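PDB 5K04: N-terminal acetyltransferase B complex subunit MDM20 from Candida albicans, which probably serves as the non-catalytic, helical auxiliary subunit of the NatB complex, which acetylates the N-termini of selected proteins and is here bound to coenzyme A. Local coordinates for residues 517-521 against 667-671; 512-517 against 577-581. One frame throughout, in Å; residues are numbered along the deposited sequence.

Contact 1. Residues 517-521 against 667-671; sequences QISTI and TNLVE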
ATOM      1  N   GLN A 517      -7.781   8.482  19.741  1.00 39.95           N
ATOM      2  CA  GLN A 517      -7.052   9.456  20.546  1.00 40.38           C
ATOM      3  C   GLN A 517      -7.681  10.837  20.442  1.00 37.35           C
ATOM      4  O   GLN A 517      -7.940  11.493  21.456  1.00 31.36           O
ATOM      5  CB  GLN A 517      -5.581   9.503  20.109  1.00 36.61           C
ATOM      6  CG  GLN A 517      -4.801  10.644  20.766  1.00 38.83           C
ATOM      7  CD  GLN A 517      -3.334  10.636  20.405  1.00 43.80           C
ATOM      8  OE1 GLN A 517      -2.930  11.200  19.383  1.00 39.29           O
ATOM      9  NE2 GLN A 517      -2.518   9.994  21.249  1.00 39.10           N
ATOM     10  N   ILE A 518      -7.921  11.298  19.211  1.00 40.77           N
ATOM     11  CA  ILE A 518      -8.505  12.620  18.999  1.00 44.53           C
ATOM     12  C   ILE A 518      -9.936  12.658  19.523  1.00 46.22           C
ATOM     13  O   ILE A 518     -10.355  13.633  20.165  1.00 36.17           O
ATOM     14  CB  ILE A 518      -8.405  12.982  17.501  1.00 44.28           C
ATOM     15  CG1 ILE A 518      -6.938  12.870  17.044  1.00 32.62           C
ATOM     16  CG2 ILE A 518      -8.956  14.390  17.197  1.00 34.55           C
ATOM     17  CD1 ILE A 518      -6.769  13.054  15.552  1.00 35.53           C
ATOM     18  N   SER A 519     -10.697  11.580  19.293  1.00 44.62           N
ATOM     19  CA  SER A 519     -12.047  11.494  19.847  1.00 47.20           C
ATOM     20  C   SER A 519     -12.057  11.693  21.361  1.00 41.86           C
ATOM     21  O   SER A 519     -12.923  12.398  21.885  1.00 30.80           O
ATOM     22  CB  SER A 519     -12.692  10.150  19.490  1.00 40.07           C
ATOM     23  OG  SER A 519     -13.183  10.175  18.168  1.00 36.89           O
ATOM     24  N   THR A 520     -11.116  11.060  22.089  1.00 39.70           N
ATOM     25  CA  THR A 520     -11.158  11.179  23.550  1.00 47.22           C
ATOM     26  C   THR A 520     -10.593  12.509  24.031  1.00 42.29           C
ATOM     27  O   THR A 520     -11.032  13.026  25.059  1.00 32.04           O
ATOM     28  CB  THR A 520     -10.416  10.016  24.243  1.00 47.81           C
ATOM     29  OG1 THR A 520      -9.006  10.214  24.171  1.00 54.47           O
ATOM     30  CG2 THR A 520     -10.765   8.683  23.612  1.00 41.32           C
ATOM     31  N   ILE A 521      -9.641  13.081  23.298  1.00 50.70           N
ATOM     32  CA  ILE A 521      -9.090  14.383  23.667  1.00 51.94           C
ATOM     33  C   ILE A 521     -10.144  15.467  23.501  1.00 49.44           C
ATOM     34  O   ILE A 521     -10.431  16.224  24.432  1.00 38.13           O
ATOM     35  CB  ILE A 521      -7.836  14.684  22.837  1.00 43.75           C
ATOM     36  CG1 ILE A 521      -6.671  13.836  23.348  1.00 44.16           C
ATOM     37  CG2 ILE A 521      -7.519  16.151  22.874  1.00 45.84           C
ATOM     38  CD1 ILE A 521      -5.489  13.856  22.424  1.00 48.51           C
ATOM     39  N   THR A 667       0.413  15.045  24.129  1.00 48.98           N
ATOM     40  CA  THR A 667      -0.839  14.518  23.595  1.00 42.90           C
ATOM     41  C   THR A 667      -1.175  13.185  24.248  1.00 40.72           C
ATOM     42  O   THR A 667      -2.338  12.918  24.574  1.00 31.42           O
ATOM     43  CB  THR A 667      -0.740  14.378  22.066  1.00 36.20           C
ATOM     44  OG1 THR A 667      -0.475  15.651  21.463  1.00 27.02           O
ATOM     45  CG2 THR A 667      -2.013  13.854  21.478  1.00 40.76           C
ATOM     46  N   ASN A 668      -0.159  12.356  24.494  1.00 41.21           N
ATOM     47  CA  ASN A 668      -0.403  11.058  25.114  1.00 40.41           C
ATOM     48  C   ASN A 668      -0.730  11.210  26.587  1.00 40.75           C
ATOM     49  O   ASN A 668      -1.568  10.470  27.120  1.00 36.19           O
ATOM     50  CB  ASN A 668       0.805  10.148  24.920  1.00 37.99           C
ATOM     51  CG  ASN A 668       0.839   9.517  23.536  1.00 39.47           C
ATOM     52  OD1 ASN A 668      -0.202   9.340  22.887  1.00 24.89           O
ATOM     53  ND2 ASN A 668       2.038   9.164  23.083  1.00 40.37           N
ATOM     54  N   LEU A 669      -0.085  12.172  27.254  1.00 44.79           N
ATOM     55  CA  LEU A 669      -0.456  12.489  28.627  1.00 44.10           C
ATOM     56  C   LEU A 669      -1.905  12.961  28.713  1.00 39.53           C
ATOM     57  O   LEU A 669      -2.640  12.548  29.619  1.00 28.97           O
ATOM     58  CB  LEU A 669       0.475  13.553  29.214  1.00 47.73           C
ATOM     59  CG  LEU A 669       0.119  13.881  30.677  1.00 46.49           C
ATOM     60  CD1 LEU A 669       0.264  12.626  31.557  1.00 40.99           C
ATOM     61  CD2 LEU A 669       0.953  15.014  31.239  1.00 39.47           C
ATOM     62  N   VAL A 670      -2.332  13.834  27.789  1.00 45.19           N
ATOM     63  CA  VAL A 670      -3.706  14.347  27.836  1.00 45.18           C
ATOM     64  C   VAL A 670      -4.694  13.202  27.679  1.00 44.02           C
ATOM     65  O   VAL A 670      -5.688  13.114  28.411  1.00 31.05           O
ATOM     66  CB  VAL A 670      -3.935  15.425  26.752  1.00 43.12           C
ATOM     67  CG1 VAL A 670      -5.409  15.758  26.634  1.00 46.88           C
ATOM     68  CG2 VAL A 670      -3.187  16.690  27.062  1.00 37.71           C
ATOM     69  N   GLU A 671      -4.422  12.308  26.714  1.00 46.19           N
ATOM     70  CA  GLU A 671      -5.289  11.162  26.467  1.00 42.19           C
ATOM     71  C   GLU A 671      -5.344  10.256  27.690  1.00 41.29           C
ATOM     72  O   GLU A 671      -6.418   9.773  28.077  1.00 28.32           O
ATOM     73  CB  GLU A 671      -4.786  10.404  25.234  1.00 38.08           C
ATOM     74  CG  GLU A 671      -5.472   9.077  24.934  1.00 39.39           C
ATOM     75  CD  GLU A 671      -4.814   8.318  23.763  1.00 38.70           C
ATOM     76  OE1 GLU A 671      -3.570   8.297  23.674  1.00 26.57           O
ATOM     77  OE2 GLU A 671      -5.557   7.736  22.939  1.00 31.46           O
TER

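Contact 2. Residues 512-517 against 577-581; sequences VAKILQ and KLLVY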
ATOM      1  N   VAL A 512      -7.094   3.802  13.188  1.00 45.75           N
ATOM      2  CA  VAL A 512      -8.056   3.591  14.271  1.00 41.96           C
ATOM      3  C   VAL A 512      -7.538   4.191  15.575  1.00 39.02           C
ATOM      4  O   VAL A 512      -8.276   4.882  16.287  1.00 23.99           O
ATOM      5  CB  VAL A 512      -8.379   2.087  14.429  1.00 42.34           C
ATOM      6  CG1 VAL A 512      -9.271   1.830  15.653  1.00 34.32           C
ATOM      7  CG2 VAL A 512      -9.054   1.516  13.164  1.00 33.73           C
ATOM      8  N   ALA A 513      -6.253   3.962  15.891  1.00 42.18           N
ATOM      9  CA  ALA A 513      -5.668   4.521  17.113  1.00 38.66           C
ATOM     10  C   ALA A 513      -5.762   6.042  17.130  1.00 39.19           C
ATOM     11  O   ALA A 513      -6.069   6.645  18.166  1.00 27.17           O
ATOM     12  CB  ALA A 513      -4.206   4.095  17.233  1.00 31.64           C
ATOM     13  N   LYS A 514      -5.511   6.670  15.975  1.00 43.93           N
ATOM     14  CA  LYS A 514      -5.524   8.123  15.861  1.00 47.09           C
ATOM     15  C   LYS A 514      -6.936   8.685  16.005  1.00 41.97           C
ATOM     16  O   LYS A 514      -7.136   9.732  16.631  1.00 31.64           O
ATOM     17  CB  LYS A 514      -4.913   8.517  14.520  1.00 42.48           C
ATOM     18  CG  LYS A 514      -4.576   9.969  14.409  1.00 54.74           C
ATOM     19  CD  LYS A 514      -3.241  10.286  15.072  1.00 49.74           C
ATOM     20  CE  LYS A 514      -2.850  11.722  14.731  1.00 45.20           C
ATOM     21  NZ  LYS A 514      -1.544  12.098  15.305  1.00 49.07           N
ATOM     22  N   ILE A 515      -7.925   8.006  15.428  1.00 44.18           N
ATOM     23  CA  ILE A 515      -9.317   8.413  15.597  1.00 42.66           C
ATOM     24  C   ILE A 515      -9.718   8.357  17.063  1.00 38.51           C
ATOM     25  O   ILE A 515     -10.385   9.267  17.585  1.00 26.48           O
ATOM     26  CB  ILE A 515     -10.229   7.524  14.736  1.00 40.49           C
ATOM     27  CG1 ILE A 515     -10.069   7.893  13.256  1.00 39.40           C
ATOM     28  CG2 ILE A 515     -11.687   7.610  15.229  1.00 33.47           C
ATOM     29  CD1 ILE A 515     -10.579   6.810  12.321  1.00 44.88           C
ATOM     30  N   LEU A 516      -9.358   7.266  17.737  1.00 41.09           N
ATOM     31  CA  LEU A 516      -9.708   7.116  19.142  1.00 38.75           C
ATOM     32  C   LEU A 516      -9.068   8.219  19.976  1.00 34.38           C
ATOM     33  O   LEU A 516      -9.736   8.871  20.779  1.00 26.24           O
ATOM     34  CB  LEU A 516      -9.277   5.735  19.626  1.00 38.04           C
ATOM     35  CG  LEU A 516     -10.097   4.589  19.038  1.00 35.97           C
ATOM     36  CD1 LEU A 516      -9.415   3.239  19.270  1.00 36.55           C
ATOM     37  CD2 LEU A 516     -11.480   4.633  19.655  1.00 30.68           C
ATOM     38  N   GLN A 517      -7.781   8.482  19.741  1.00 39.95           N
ATOM     39  CA  GLN A 517      -7.052   9.456  20.546  1.00 40.38           C
ATOM     40  C   GLN A 517      -7.681  10.837  20.442  1.00 37.35           C
ATOM     41  O   GLN A 517      -7.940  11.493  21.456  1.00 31.36           O
ATOM     42  CB  GLN A 517      -5.581   9.503  20.109  1.00 36.61           C
ATOM     43  CG  GLN A 517      -4.801  10.644  20.766  1.00 38.83           C
ATOM     44  CD  GLN A 517      -3.334  10.636  20.405  1.00 43.80           C
ATOM     45  OE1 GLN A 517      -2.930  11.200  19.383  1.00 39.29           O
ATOM     46  NE2 GLN A 517      -2.518   9.994  21.249  1.00 39.10           N
ATOM     47  N   LYS A 577      -2.118   1.193  22.308  1.00 42.99           N
ATOM     48  CA  LYS A 577      -3.267   2.087  22.362  1.00 44.61           C
ATOM     49  C   LYS A 577      -4.550   1.314  22.113  1.00 38.94           C
ATOM     50  O   LYS A 577      -5.540   1.484  22.830  1.00 30.12           O
ATOM     51  CB  LYS A 577      -3.116   3.215  21.338  1.00 42.46           C
ATOM     52  CG  LYS A 577      -1.993   4.204  21.650  1.00 48.39           C
ATOM     53  CD  LYS A 577      -2.135   4.828  23.032  1.00 47.23           C
ATOM     54  CE  LYS A 577      -1.151   5.983  23.227  1.00 49.50           C
ATOM     55  NZ  LYS A 577      -1.414   7.186  22.340  1.00 43.36           N
ATOM     56  N   LEU A 578      -4.537   0.436  21.101  1.00 46.57           N
ATOM     57  CA  LEU A 578      -5.735  -0.328  20.766  1.00 41.90           C
ATOM     58  C   LEU A 578      -6.068  -1.329  21.865  1.00 35.36           C
ATOM     59  O   LEU A 578      -7.244  -1.543  22.180  1.00 34.43           O
ATOM     60  CB  LEU A 578      -5.547  -1.022  19.421  1.00 40.82           C
ATOM     61  CG  LEU A 578      -5.269  -0.042  18.276  1.00 42.73           C
ATOM     62  CD1 LEU A 578      -5.199  -0.777  16.953  1.00 37.51           C
ATOM     63  CD2 LEU A 578      -6.329   1.044  18.225  1.00 42.38           C
ATOM     64  N   LEU A 579      -5.048  -1.930  22.478  1.00 43.00           N
ATOM     65  CA  LEU A 579      -5.284  -2.753  23.661  1.00 44.48           C
ATOM     66  C   LEU A 579      -5.906  -1.931  24.778  1.00 41.35           C
ATOM     67  O   LEU A 579      -6.913  -2.341  25.376  1.00 35.06           O
ATOM     68  CB  LEU A 579      -3.983  -3.391  24.128  1.00 45.31           C
ATOM     69  CG  LEU A 579      -3.385  -4.346  23.089  1.00 45.94           C
ATOM     70  CD1 LEU A 579      -2.081  -4.949  23.580  1.00 39.95           C
ATOM     71  CD2 LEU A 579      -4.381  -5.440  22.781  1.00 43.87           C
ATOM     72  N   VAL A 580      -5.332  -0.754  25.058  1.00 41.16           N
ATOM     73  CA  VAL A 580      -5.876   0.119  26.102  1.00 44.66           C
ATOM     74  C   VAL A 580      -7.377   0.288  25.911  1.00 40.08           C
ATOM     75  O   VAL A 580      -8.176   0.025  26.817  1.00 28.07           O
ATOM     76  CB  VAL A 580      -5.157   1.488  26.109  1.00 45.03           C
ATOM     77  CG1 VAL A 580      -5.931   2.503  26.976  1.00 45.33           C
ATOM     78  CG2 VAL A 580      -3.737   1.360  26.625  1.00 37.92           C
ATOM     79  N   TYR A 581      -7.780   0.721  24.718  1.00 41.12           N
ATOM     80  CA  TYR A 581      -9.197   0.969  24.485  1.00 46.32           C
ATOM     81  C   TYR A 581      -9.995  -0.328  24.549  1.00 43.37           C
ATOM     82  O   TYR A 581     -11.126  -0.342  25.041  1.00 28.61           O
ATOM     83  CB  TYR A 581      -9.383   1.693  23.143  1.00 45.79           C
ATOM     84  CG  TYR A 581      -9.023   3.166  23.237  1.00 45.46           C
ATOM     85  CD1 TYR A 581      -9.942   4.098  23.718  1.00 45.36           C
ATOM     86  CD2 TYR A 581      -7.773   3.626  22.856  1.00 38.40           C
ATOM     87  CE1 TYR A 581      -9.628   5.452  23.816  1.00 43.33           C
ATOM     88  CE2 TYR A 581      -7.451   4.978  22.946  1.00 40.14           C
ATOM     89  CZ  TYR A 581      -8.382   5.887  23.440  1.00 38.93           C
ATOM     90  OH  TYR A 581      -8.053   7.224  23.533  1.00 27.10           O
TER

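Contact 1. Residues 517-521 against 667-671
Thr667 CG2 covers one face of the Gln517 amide, 3.6 Å from Gln517 CD, and Glu671 OE1 lies in the amide plane at its NE2. There Gln517 NE2 donates to Glu671 OE1 at 3.1 Å, and the bond is nearly straight at 170°. The carboxylate is met differently: the N-H reaches OE1 from well above its plane, and the two flat groups are turned 66° against each other. Gln517 NE2 is also 2.9 Å from Asn668 OD1. Gln517 CG is anti to the backbone N (chi1 172°) and the chain runs on extended, which carries the amide across to helix 661-682. The Glu671 side chain crosses it at about a right angle, with Glu671 OE2 3.3 Å from Gln517 CB. Beside this polar patch is a small apolar one. Ile521 CD1 meets Thr667 CG2 at 3.6 Å, and Ile521 CG1 packs on Val670 CG1 at 4.0 Å. Outside the two segments, Lys577 forms a salt bridge with Glu671 OE1 and a hydrogen bond with Asn668 OD1, while Tyr581 OH bonds to Glu671 OE2. Both oxygens of this buried carboxylate thus have polar partners, a setting that would be expected to keep it ionised.

Contact 2. Residues 512-517 against 577-581
The CD2 methyl of Leu578 makes one apolar group, touching Val512, Ala513 and Leu516. It lies 3.8 Å from Ala513 CB, and the small side chain lets the methyl come close to the backbone, with Leu578 CD2 3.7 Å from Ala513 CA. Val512 CG1 meets the same methyl at 4.0 Å, and Leu516 CD1 meets it at 3.9 Å. The Ala513 and Leu578 CA atoms are the nearest pair of the two backbones, 6.1 Å apart.

A CH-pi contact forms the second group. Leu516 CB sits over one face of the Tyr581 ring, 3.9 Å from its centroid and 14° off the normal. Leu516 CD1 also reaches the ring, 4.0 Å from Tyr581 CG. The two side chains run past each other in opposite directions. Tyr581 OH lies beside the Leu516 carbonyl O, and it is hydrogen-bonded to Thr520 OG1 as well as to Glu671.

The polar group has no hydrogen bond between the two segments. Gln517 NE2 and Lys577 NZ are 3.2 Å apart, and both are donors. Bends at chi2 and chi4 bring the Lys577 ammonium in beside the Gln517 amide, to the acceptors on helix 661-682. These acceptors, Glu671 and Asn668 among them, probably hold the two donors together.

Helix 525-537 also packs on Leu516 and Tyr581, while helix 456-485 covers Val512 and Ile515. The arrangement is helix-to-helix packing, at 54°, between parts distant in sequence, within an all-helical scaffold whose family belongs to the TPR clan.

Overall arrangement
Both contacts use helix 506-521, and Gln517 belongs to each. Contact 1 joins its C-terminal end to helix 661-682. Contact 2 joins an earlier part of it to helix 571-584. Their centres are 9 Å apart, on the same side of the chain's centre. Contact 2 is buried and mostly apolar. Contact 1 lies farther out, is partly buried and depends more on polar groups. The two contacts touch through Lys577 and Tyr581 of contact 2 and Asn668 and Glu671 of contact 1. One polar network therefore links three helices that are far apart in sequence.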